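Two-component sensor histidine kinase (Nostoc sp., PDB 3OLO) probably autophosphorylates a histidine in response to a signal and passes the phosphoryl group on, with the PAS domain described here a likely sensory or regulatory module. Local coordinates at residues I73-T83 with L94-L102; L29-V38 with R50-I61. All coordinates share one frame; numbering follows the deposited sequence.

Contact 1: residues I73-T83 with L94-L102; sequences IRQKNNYTFKT and LVEMSLTFL
Asn78-Thr83 and Leu94-Leu102 run antiparallel, 164° between their directions, as the two strands of a beta hairpin at one edge of the PAS sheet within the chain; hydrogen-bonded pairs Tyr79-Leu99, Phe81-Met97 and Thr83-Val95 alternate with the non-hydrogen-bonded pairs Asn78-Thr100, Thr80-Ser98 and Lys82-Glu96. Where the helix ending at Lys76 gives way to the strand, Asn77 takes a positive phi, and its O accepts from Phe101 N at 3.1 Å.

The alternation sorts the side chains onto two faces. On the mainly apolar face, CD1 of Leu99 comes within 3.4 Å of Phe81 CE1, approaching the ring obliquely. Phe81 holds CG between its backbone N and carbonyl carbon (chi1 66°), which leans the ring toward its neighbours on the other strand; the selenium of Met97 lies 5.0 Å from the ring centroid in an oblique Met-aromatic contact. His68 meets the same ring edge-to-face. Thr83 OG1, also on this face, is bonded to Asp62. Further along, Arg74 CA lies over one face of the Phe101 ring, and Ile73 CG2 reaches Phe101 CE1 at 4.0 Å, fastening the end of the helix to the sheet.

The other face is polar. Thr80 OG1 and Ser98 OG share a 2.6 Å hydrogen bond. Lys82 bends at chi2 and chi4 to fold back over the extended Glu96 chain, and NZ makes a salt bridge to the anti lone pair of OE2, at an unusually short 2.5 Å. Glu96 OE1 makes a second salt bridge, to Arg115 on the next strand; two cations sharing one carboxylate probably favour its ionised form. The hairpin is thus two-sided: charge pairs and hydroxyls on one surface, buried Val95, Met97, Leu99 and Phe101 on the other.

Contact 2: residues L29-V38 with R50-I61; sequences LGDNWQFLYV and REQLLSMNLQDI
Phe35 packs against Leu53 in the PAS fold where the short strand 35-38, second in the chain and at the edge of the sheet within the chain, meets the helical connection between this strand and strand 78-86. The Phe35 ring enters the bend of 53-61: Leu53 CD2 lies over one face, while Ile61 CG1 and Met56 O come up at the edge, Ile61 CG1 at 3.9 Å from CZ. Phe27 meets this ring edge-to-face.

Backbone bonds from Phe35 N to Met56 O and from Leu58 N to Trp33 O flank the bridge at Gln34 and Asn57. The Asn57 side chain, its CG anti to the backbone N (chi1 -165°), works in two directions: ND2 gives a hydrogen bond to Asn32 O at 2.8 Å, nearly in the amide plane, and OD1 accepts from Gln59 N in an Asx turn. Both ends of the amide are therefore engaged, which fixes its rotation. Phe35 O accepts from two waters, one of which also donates to Leu54 O and the other to Met56 O.

At the far end Val38 CG2 lies against Arg50 NE and CG, and Arg50 NH2 also pairs with Asp40. Bent at chi3 (-76°), Arg50 grips Val38 O side-on, with NH2 at 2.8 Å and NE at 3.2 Å.

In the fold
The two contacts follow each other along the chain and lean on the same sheet, contact 1 at the 78-86 edge and contact 2 at the 35-38 edge. Neither is wholly core, but contact 2 lies nearer the chain's centre and is more buried, while contact 1 is farther out. A regular strand ladder holds the hairpin; irregular chain is tied in contact 2 by a few backbone bonds, an asparagine and an arginine. They meet through Trp33, whose six-membered ring touches Phe101 and the guanidinium of Arg74, through Arg74 against the backbone of Asp31, and through Leu58, which reaches Met97. Both also touch the second subunit, Thr100 against its Asn21 and Leu36 against its Phe14.

Contact 1: residues I73-T83 with L94-L102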
loop_
_atom_site.group_PDB
_atom_site.type_symbol
_atom_site.label_atom_id
_atom_site.label_comp_id
_atom_site.label_asym_id
_atom_site.label_seq_id
_atom_site.Cartn_x
_atom_site.Cartn_y
_atom_site.Cartn_z
ATOM N N ILE A 73 -23.149 -1.120 6.732
ATOM C CA ILE A 73 -21.728 -1.206 6.395
ATOM C C ILE A 73 -20.930 -0.189 7.215
ATOM O O ILE A 73 -19.940 -0.534 7.859
ATOM C CB ILE A 73 -21.466 -0.944 4.890
ATOM C CG1 ILE A 73 -22.108 -2.033 4.015
ATOM C CG2 ILE A 73 -19.965 -0.831 4.616
ATOM C CD1 ILE A 73 -22.068 -3.424 4.612
ATOM N N ARG A 74 -21.375 1.062 7.190
ATOM C CA ARG A 74 -20.687 2.149 7.872
ATOM C C ARG A 74 -20.562 1.879 9.361
ATOM O O ARG A 74 -19.499 2.078 9.951
ATOM C CB ARG A 74 -21.437 3.457 7.646
ATOM C CG ARG A 74 -21.409 3.923 6.206
ATOM C CD ARG A 74 -22.400 5.039 5.958
ATOM N NE ARG A 74 -21.853 6.038 5.045
ATOM C CZ ARG A 74 -22.576 6.767 4.203
ATOM N NH1 ARG A 74 -23.894 6.617 4.138
ATOM N NH2 ARG A 74 -21.976 7.647 3.418
ATOM N N GLN A 75 -21.652 1.424 9.967
ATOM C CA GLN A 75 -21.659 1.142 11.394
ATOM C C GLN A 75 -20.639 0.071 11.755
ATOM O O GLN A 75 -20.032 0.130 12.824
ATOM C CB GLN A 75 -23.055 0.728 11.838
ATOM C CG GLN A 75 -23.989 1.905 11.981
ATOM C CD GLN A 75 -25.438 1.523 11.836
ATOM O OE1 GLN A 75 -25.858 0.454 12.274
ATOM N NE2 GLN A 75 -26.218 2.395 11.206
ATOM N N LYS A 76 -20.451 -0.896 10.858
ATOM C CA LYS A 76 -19.475 -1.967 11.059
ATOM C C LYS A 76 -18.068 -1.384 11.189
ATOM O O LYS A 76 -17.293 -1.799 12.051
ATOM C CB LYS A 76 -19.536 -2.972 9.903
ATOM C CG LYS A 76 -20.856 -3.753 9.804
ATOM C CD LYS A 76 -20.954 -4.838 10.868
ATOM C CE LYS A 76 -22.397 -5.267 11.117
ATOM N NZ LYS A 76 -22.577 -5.877 12.474
ATOM N N ASN A 77 -17.755 -0.419 10.329
ATOM C CA ASN A 77 -16.482 0.311 10.363
ATOM C C ASN A 77 -15.275 -0.470 9.821
ATOM O O ASN A 77 -14.304 0.119 9.346
ATOM C CB ASN A 77 -16.179 0.813 11.770
ATOM C CG ASN A 77 -15.294 2.041 11.758
ATOM O OD1 ASN A 77 -15.778 3.170 11.854
ATOM N ND2 ASN A 77 -13.991 1.830 11.614
ATOM N N ASN A 78 -15.331 -1.792 9.922
ATOM C CA ASN A 78 -14.408 -2.663 9.208
ATOM C C ASN A 78 -15.222 -3.847 8.706
ATOM O O ASN A 78 -15.896 -4.505 9.489
ATOM C CB ASN A 78 -13.280 -3.137 10.120
ATOM C CG ASN A 78 -12.628 -2.000 10.882
ATOM O OD1 ASN A 78 -11.798 -1.279 10.338
ATOM N ND2 ASN A 78 -13.004 -1.834 12.150
ATOM N N TYR A 79 -15.171 -4.111 7.405
ATOM C CA TYR A 79 -16.064 -5.095 6.803
ATOM C C TYR A 79 -15.519 -5.593 5.459
ATOM O O TYR A 79 -14.922 -4.829 4.705
ATOM C CB TYR A 79 -17.438 -4.455 6.628
ATOM C CG TYR A 79 -18.563 -5.425 6.375
ATOM C CD1 TYR A 79 -18.876 -6.413 7.299
ATOM C CD2 TYR A 79 -19.336 -5.335 5.220
ATOM C CE1 TYR A 79 -19.923 -7.296 7.072
ATOM C CE2 TYR A 79 -20.385 -6.210 4.985
ATOM C CZ TYR A 79 -20.673 -7.187 5.910
ATOM O OH TYR A 79 -21.712 -8.055 5.677
ATOM N N THR A 80 -15.725 -6.877 5.173
ATOM C CA THR A 80 -15.270 -7.497 3.925
ATOM C C THR A 80 -16.457 -8.226 3.306
ATOM O O THR A 80 -17.176 -8.932 4.015
ATOM C CB THR A 80 -14.111 -8.520 4.166
ATOM O OG1 THR A 80 -12.930 -7.834 4.589
ATOM C CG2 THR A 80 -13.779 -9.306 2.889
ATOM N N PHE A 81 -16.671 -8.055 2.001
ATOM C CA PHE A 81 -17.784 -8.721 1.323
ATOM C C PHE A 81 -17.584 -8.758 -0.198
ATOM O O PHE A 81 -16.724 -8.062 -0.731
ATOM C CB PHE A 81 -19.101 -8.016 1.660
ATOM C CG PHE A 81 -19.191 -6.619 1.121
ATOM C CD1 PHE A 81 -18.676 -5.554 1.833
ATOM C CD2 PHE A 81 -19.782 -6.373 -0.105
ATOM C CE1 PHE A 81 -18.756 -4.266 1.338
ATOM C CE2 PHE A 81 -19.860 -5.087 -0.608
ATOM C CZ PHE A 81 -19.346 -4.032 0.115
ATOM N N LYS A 82 -18.385 -9.571 -0.889
ATOM C CA LYS A 82 -18.252 -9.739 -2.336
ATOM C C LYS A 82 -19.219 -8.846 -3.082
ATOM O O LYS A 82 -20.365 -8.671 -2.674
ATOM C CB LYS A 82 -18.579 -11.171 -2.767
ATOM C CG LYS A 82 -17.907 -12.252 -1.980
ATOM C CD LYS A 82 -16.504 -12.528 -2.476
ATOM C CE LYS A 82 -15.711 -13.243 -1.407
ATOM N NZ LYS A 82 -15.574 -12.362 -0.219
ATOM N N THR A 83 -18.770 -8.308 -4.205
ATOM C CA THR A 83 -19.699 -7.726 -5.147
ATOM C C THR A 83 -19.175 -7.959 -6.560
ATOM O O THR A 83 -18.122 -8.560 -6.736
ATOM C CB THR A 83 -19.902 -6.245 -4.854
ATOM O OG1 THR A 83 -21.068 -5.775 -5.544
ATOM C CG2 THR A 83 -18.669 -5.442 -5.260
ATOM N N LEU A 94 -16.451 -10.931 -10.311
ATOM C CA LEU A 94 -16.621 -10.927 -8.865
ATOM C C LEU A 94 -15.343 -10.455 -8.180
ATOM O O LEU A 94 -14.243 -10.838 -8.574
ATOM C CB LEU A 94 -16.964 -12.327 -8.387
ATOM C CG LEU A 94 -17.414 -12.465 -6.940
ATOM C CD1 LEU A 94 -18.721 -11.720 -6.703
ATOM C CD2 LEU A 94 -17.558 -13.939 -6.605
ATOM N N VAL A 95 -15.503 -9.613 -7.162
ATOM C CA VAL A 95 -14.395 -9.174 -6.318
ATOM C C VAL A 95 -14.773 -9.293 -4.840
ATOM O O VAL A 95 -15.939 -9.482 -4.492
ATOM C CB VAL A 95 -14.008 -7.704 -6.592
ATOM C CG1 VAL A 95 -13.663 -7.500 -8.054
ATOM C CG2 VAL A 95 -15.141 -6.770 -6.201
ATOM N N GLU A 96 -13.766 -9.176 -3.985
ATOM C CA GLU A 96 -13.947 -9.132 -2.543
ATOM C C GLU A 96 -13.353 -7.815 -2.065
ATOM O O GLU A 96 -12.158 -7.568 -2.235
ATOM C CB GLU A 96 -13.244 -10.326 -1.891
ATOM C CG GLU A 96 -13.161 -10.279 -0.378
ATOM C CD GLU A 96 -12.467 -11.511 0.195
ATOM O OE1 GLU A 96 -11.262 -11.429 0.493
ATOM O OE2 GLU A 96 -13.115 -12.564 0.344
HETATM N N MSE A 97 -14.201 -6.952 -1.512
HETATM C CA MSE A 97 -13.769 -5.650 -1.013
HETATM C C MSE A 97 -13.610 -5.703 0.493
HETATM O O MSE A 97 -14.478 -6.228 1.181
HETATM C CB MSE A 97 -14.827 -4.579 -1.300
HETATM C CG MSE A 97 -14.995 -4.143 -2.710
HETATM SE SE MSE A 97 -16.515 -2.871 -2.829
HETATM C CE MSE A 97 -15.728 -1.289 -2.058
ATOM N N SER A 98 -12.518 -5.134 0.996
ATOM C CA SER A 98 -12.335 -4.906 2.429
ATOM C C SER A 98 -12.301 -3.406 2.690
ATOM O O SER A 98 -11.516 -2.678 2.090
ATOM C CB SER A 98 -11.043 -5.549 2.923
ATOM O OG SER A 98 -11.164 -6.957 2.944
ATOM N N LEU A 99 -13.178 -2.939 3.564
ATOM C CA LEU A 99 -13.279 -1.520 3.846
ATOM C C LEU A 99 -12.876 -1.240 5.272
ATOM O O LEU A 99 -13.224 -1.996 6.174
ATOM C CB LEU A 99 -14.706 -1.042 3.691
ATOM C CG LEU A 99 -15.332 -1.164 2.319
ATOM C CD1 LEU A 99 -16.023 -2.512 2.177
ATOM C CD2 LEU A 99 -16.305 -0.019 2.160
ATOM N N THR A 100 -12.162 -0.133 5.453
ATOM C CA THR A 100 -11.896 0.446 6.754
ATOM C C THR A 100 -12.289 1.915 6.694
ATOM O O THR A 100 -11.827 2.634 5.820
ATOM C CB THR A 100 -10.411 0.378 7.083
ATOM O OG1 THR A 100 -9.947 -0.968 6.930
ATOM C CG2 THR A 100 -10.160 0.850 8.504
ATOM N N PHE A 101 -13.124 2.374 7.619
ATOM C CA PHE A 101 -13.504 3.781 7.628
ATOM C C PHE A 101 -12.609 4.570 8.561
ATOM O O PHE A 101 -12.269 4.111 9.640
ATOM C CB PHE A 101 -14.962 3.947 8.014
ATOM C CG PHE A 101 -15.901 3.435 6.979
ATOM C CD1 PHE A 101 -16.299 2.104 6.986
ATOM C CD2 PHE A 101 -16.368 4.270 5.975
ATOM C CE1 PHE A 101 -17.162 1.619 6.013
ATOM C CE2 PHE A 101 -17.235 3.796 5.005
ATOM C CZ PHE A 101 -17.634 2.467 5.026
ATOM N N LEU A 102 -12.236 5.765 8.122
ATOM C CA LEU A 102 -11.291 6.596 8.842
ATOM C C LEU A 102 -11.766 8.035 8.811
ATOM O O LEU A 102 -12.548 8.421 7.942
ATOM C CB LEU A 102 -9.924 6.504 8.177
ATOM C CG LEU A 102 -9.337 5.096 8.159
ATOM C CD1 LEU A 102 -7.997 5.080 7.453
ATOM C CD2 LEU A 102 -9.204 4.569 9.576
#

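Contact 2: residues L29-V38 with R50-I61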
loop_
_atom_site.group_PDB
_atom_site.type_symbol
_atom_site.label_atom_id
_atom_site.label_comp_id
_atom_site.label_asym_id
_atom_site.label_seq_id
_atom_site.Cartn_x
_atom_site.Cartn_y
_atom_site.Cartn_z
ATOM N N LEU A 29 -12.412 6.071 -0.873
ATOM C CA LEU A 29 -13.696 6.660 -1.215
ATOM C C LEU A 29 -14.056 7.726 -0.191
ATOM O O LEU A 29 -13.804 7.544 0.994
ATOM C CB LEU A 29 -14.784 5.591 -1.178
ATOM C CG LEU A 29 -14.570 4.391 -2.091
ATOM C CD1 LEU A 29 -15.584 3.290 -1.771
ATOM C CD2 LEU A 29 -14.670 4.835 -3.540
ATOM N N GLY A 30 -14.651 8.826 -0.650
ATOM C CA GLY A 30 -15.184 9.849 0.235
ATOM C C GLY A 30 -16.543 9.445 0.783
ATOM O O GLY A 30 -17.028 8.347 0.527
ATOM N N ASP A 31 -17.176 10.342 1.525
ATOM C CA ASP A 31 -18.373 9.978 2.269
ATOM C C ASP A 31 -19.549 9.659 1.333
ATOM O O ASP A 31 -20.493 8.977 1.728
ATOM C CB ASP A 31 -18.733 11.088 3.268
ATOM C CG ASP A 31 -19.506 10.568 4.479
ATOM O OD1 ASP A 31 -19.203 9.460 4.974
ATOM O OD2 ASP A 31 -20.425 11.275 4.939
ATOM N N ASN A 32 -19.491 10.145 0.096
ATOM C CA ASN A 32 -20.518 9.817 -0.897
ATOM C C ASN A 32 -20.032 8.776 -1.910
ATOM O O ASN A 32 -20.577 8.663 -3.000
ATOM C CB ASN A 32 -20.988 11.071 -1.635
ATOM C CG ASN A 32 -20.998 12.301 -0.750
ATOM O OD1 ASN A 32 -21.754 12.375 0.220
ATOM N ND2 ASN A 32 -20.161 13.280 -1.086
ATOM N N TRP A 33 -19.001 8.030 -1.532
ATOM C CA TRP A 33 -18.468 6.929 -2.332
ATOM C C TRP A 33 -17.795 7.393 -3.625
ATOM O O TRP A 33 -17.558 6.593 -4.523
ATOM C CB TRP A 33 -19.557 5.890 -2.638
ATOM C CG TRP A 33 -20.446 5.631 -1.470
ATOM C CD1 TRP A 33 -21.713 6.109 -1.283
ATOM C CD2 TRP A 33 -20.135 4.854 -0.310
ATOM N NE1 TRP A 33 -22.211 5.672 -0.077
ATOM C CE2 TRP A 33 -21.263 4.899 0.540
ATOM C CE3 TRP A 33 -19.012 4.122 0.099
ATOM C CZ2 TRP A 33 -21.300 4.244 1.776
ATOM C CZ3 TRP A 33 -19.050 3.467 1.328
ATOM C CH2 TRP A 33 -20.187 3.537 2.152
ATOM N N GLN A 34 -17.481 8.680 -3.710
ATOM C CA GLN A 34 -16.633 9.198 -4.784
ATOM C C GLN A 34 -15.186 8.741 -4.569
ATOM O O GLN A 34 -14.700 8.742 -3.446
ATOM C CB GLN A 34 -16.700 10.731 -4.838
ATOM C CG GLN A 34 -15.994 11.485 -3.694
ATOM C CD GLN A 34 -16.870 11.699 -2.457
ATOM O OE1 GLN A 34 -17.558 10.791 -1.997
ATOM N NE2 GLN A 34 -16.840 12.914 -1.917
ATOM N N PHE A 35 -14.506 8.322 -5.633
ATOM C CA PHE A 35 -13.079 8.019 -5.541
ATOM C C PHE A 35 -12.286 9.282 -5.184
ATOM O O PHE A 35 -12.539 10.354 -5.717
ATOM C CB PHE A 35 -12.554 7.454 -6.862
ATOM C CG PHE A 35 -13.135 6.124 -7.225
ATOM C CD1 PHE A 35 -12.642 4.954 -6.648
ATOM C CD2 PHE A 35 -14.172 6.036 -8.152
ATOM C CE1 PHE A 35 -13.177 3.713 -6.982
ATOM C CE2 PHE A 35 -14.722 4.811 -8.494
ATOM C CZ PHE A 35 -14.220 3.634 -7.907
ATOM N N LEU A 36 -11.322 9.143 -4.285
ATOM C CA LEU A 36 -10.480 10.263 -3.878
ATOM C C LEU A 36 -9.039 9.978 -4.239
ATOM O O LEU A 36 -8.251 10.890 -4.499
ATOM C CB LEU A 36 -10.570 10.484 -2.366
ATOM C CG LEU A 36 -11.962 10.795 -1.826
ATOM C CD1 LEU A 36 -11.909 10.928 -0.318
ATOM C CD2 LEU A 36 -12.520 12.055 -2.463
ATOM N N TYR A 37 -8.694 8.698 -4.232
ATOM C CA TYR A 37 -7.345 8.271 -4.520
ATOM C C TYR A 37 -7.406 6.830 -4.996
ATOM O O TYR A 37 -8.116 6.023 -4.416
ATOM C CB TYR A 37 -6.471 8.383 -3.262
ATOM C CG TYR A 37 -5.043 8.014 -3.535
ATOM C CD1 TYR A 37 -4.644 6.687 -3.563
ATOM C CD2 TYR A 37 -4.097 8.989 -3.812
ATOM C CE1 TYR A 37 -3.327 6.340 -3.838
ATOM C CE2 TYR A 37 -2.787 8.652 -4.081
ATOM C CZ TYR A 37 -2.410 7.330 -4.099
ATOM O OH TYR A 37 -1.110 6.999 -4.388
ATOM N N VAL A 38 -6.681 6.508 -6.059
ATOM C CA VAL A 38 -6.639 5.139 -6.566
ATOM C C VAL A 38 -5.207 4.783 -6.867
ATOM O O VAL A 38 -4.466 5.640 -7.341
ATOM C CB VAL A 38 -7.469 4.969 -7.882
ATOM C CG1 VAL A 38 -8.943 5.142 -7.603
ATOM C CG2 VAL A 38 -7.004 5.963 -8.971
ATOM N N ARG A 50 -6.575 6.974 -14.300
ATOM C CA ARG A 50 -6.632 7.571 -12.980
ATOM C C ARG A 50 -7.490 8.819 -13.040
ATOM O O ARG A 50 -8.296 9.058 -12.161
ATOM C CB ARG A 50 -5.239 7.929 -12.466
ATOM C CG ARG A 50 -5.279 8.766 -11.177
ATOM C CD ARG A 50 -3.936 8.843 -10.454
ATOM N NE ARG A 50 -3.618 7.613 -9.737
ATOM C CZ ARG A 50 -2.784 6.675 -10.174
ATOM N NH1 ARG A 50 -2.171 6.806 -11.342
ATOM N NH2 ARG A 50 -2.557 5.601 -9.435
ATOM N N GLU A 51 -7.322 9.611 -14.089
ATOM C CA GLU A 51 -8.059 10.854 -14.204
ATOM C C GLU A 51 -9.555 10.580 -14.375
ATOM O O GLU A 51 -10.386 11.377 -13.941
ATOM C CB GLU A 51 -7.526 11.686 -15.371
ATOM C CG GLU A 51 -6.048 12.056 -15.249
ATOM C CD GLU A 51 -5.781 13.102 -14.175
ATOM O OE1 GLU A 51 -5.685 14.304 -14.519
ATOM O OE2 GLU A 51 -5.655 12.725 -12.987
ATOM N N GLN A 52 -9.900 9.459 -15.002
ATOM C CA GLN A 52 -11.306 9.083 -15.146
ATOM C C GLN A 52 -11.884 8.688 -13.794
ATOM O O GLN A 52 -12.957 9.145 -13.415
ATOM C CB GLN A 52 -11.471 7.915 -16.116
ATOM C CG GLN A 52 -11.391 8.290 -17.574
ATOM C CD GLN A 52 -11.542 7.094 -18.478
ATOM O OE1 GLN A 52 -10.661 6.240 -18.541
ATOM N NE2 GLN A 52 -12.658 7.025 -19.198
ATOM N N LEU A 53 -11.157 7.846 -13.066
ATOM C CA LEU A 53 -11.623 7.347 -11.773
ATOM C C LEU A 53 -11.809 8.473 -10.767
ATOM O O LEU A 53 -12.676 8.395 -9.911
ATOM C CB LEU A 53 -10.658 6.291 -11.214
ATOM C CG LEU A 53 -10.746 4.910 -11.891
ATOM C CD1 LEU A 53 -9.565 4.009 -11.529
ATOM C CD2 LEU A 53 -12.057 4.218 -11.543
ATOM N N LEU A 54 -11.021 9.534 -10.881
ATOM C CA LEU A 54 -11.050 10.589 -9.864
ATOM C C LEU A 54 -12.187 11.575 -10.101
ATOM O O LEU A 54 -12.298 12.591 -9.414
ATOM C CB LEU A 54 -9.697 11.313 -9.779
ATOM C CG LEU A 54 -8.570 10.450 -9.177
ATOM C CD1 LEU A 54 -7.232 11.201 -9.140
ATOM C CD2 LEU A 54 -8.941 9.955 -7.774
ATOM N N SER A 55 -13.033 11.276 -11.077
ATOM C CA SER A 55 -14.267 12.029 -11.254
ATOM C C SER A 55 -15.439 11.061 -11.210
ATOM O O SER A 55 -16.549 11.398 -11.598
ATOM C CB SER A 55 -14.252 12.791 -12.577
ATOM O OG SER A 55 -14.165 11.888 -13.662
HETATM N N MSE A 56 -15.188 9.855 -10.708
HETATM C CA MSE A 56 -16.207 8.820 -10.715
HETATM C C MSE A 56 -16.644 8.415 -9.310
HETATM O O MSE A 56 -16.057 8.825 -8.315
HETATM C CB MSE A 56 -15.713 7.598 -11.502
HETATM C CG MSE A 56 -15.725 7.804 -13.026
HETATM SE SE MSE A 56 -14.767 6.408 -14.018
HETATM C CE MSE A 56 -15.967 4.908 -13.697
ATOM N N ASN A 57 -17.706 7.623 -9.259
ATOM C CA ASN A 57 -18.266 7.110 -8.017
ATOM C C ASN A 57 -18.188 5.590 -8.027
ATOM O O ASN A 57 -18.184 4.979 -9.099
ATOM C CB ASN A 57 -19.728 7.521 -7.915
ATOM C CG ASN A 57 -20.280 7.349 -6.527
ATOM O OD1 ASN A 57 -20.881 6.322 -6.195
ATOM N ND2 ASN A 57 -20.090 8.363 -5.703
ATOM N N LEU A 58 -18.127 4.986 -6.843
ATOM C CA LEU A 58 -18.188 3.535 -6.705
ATOM C C LEU A 58 -19.382 2.966 -7.464
ATOM O O LEU A 58 -19.325 1.868 -8.021
ATOM C CB LEU A 58 -18.315 3.153 -5.228
ATOM C CG LEU A 58 -18.399 1.655 -4.972
ATOM C CD1 LEU A 58 -17.141 0.988 -5.495
ATOM C CD2 LEU A 58 -18.614 1.356 -3.480
ATOM N N GLN A 59 -20.463 3.726 -7.497
ATOM C CA GLN A 59 -21.687 3.276 -8.128
ATOM C C GLN A 59 -21.533 3.114 -9.646
ATOM O O GLN A 59 -22.353 2.465 -10.290
ATOM C CB GLN A 59 -22.798 4.272 -7.819
ATOM C CG GLN A 59 -24.162 3.850 -8.306
ATOM C CD GLN A 59 -25.253 4.831 -7.891
ATOM O OE1 GLN A 59 -26.422 4.461 -7.775
ATOM N NE2 GLN A 59 -24.873 6.088 -7.668
ATOM N N ASP A 60 -20.487 3.702 -10.215
ATOM C CA ASP A 60 -20.226 3.581 -11.659
ATOM C C ASP A 60 -19.478 2.293 -12.005
ATOM O O ASP A 60 -19.368 1.948 -13.176
ATOM C CB ASP A 60 -19.393 4.768 -12.150
ATOM C CG ASP A 60 -20.072 6.098 -11.900
ATOM O OD1 ASP A 60 -21.317 6.163 -12.007
ATOM O OD2 ASP A 60 -19.360 7.080 -11.601
ATOM N N ILE A 61 -18.936 1.621 -10.983
ATOM C CA ILE A 61 -18.144 0.396 -11.125
ATOM C C ILE A 61 -18.853 -0.793 -10.466
ATOM O O ILE A 61 -18.912 -1.889 -11.001
ATOM C CB ILE A 61 -16.787 0.536 -10.384
ATOM C CG1 ILE A 61 -16.056 1.813 -10.807
ATOM C CG2 ILE A 61 -15.907 -0.690 -10.601
ATOM C CD1 ILE A 61 -15.386 1.718 -12.129
HETATM O O HOH W 1 -14.439 10.968 -7.964
HETATM O O HOH W 2 -11.930 13.080 -6.721
HETATM O O HOH W 3 -4.773 8.626 -7.140
#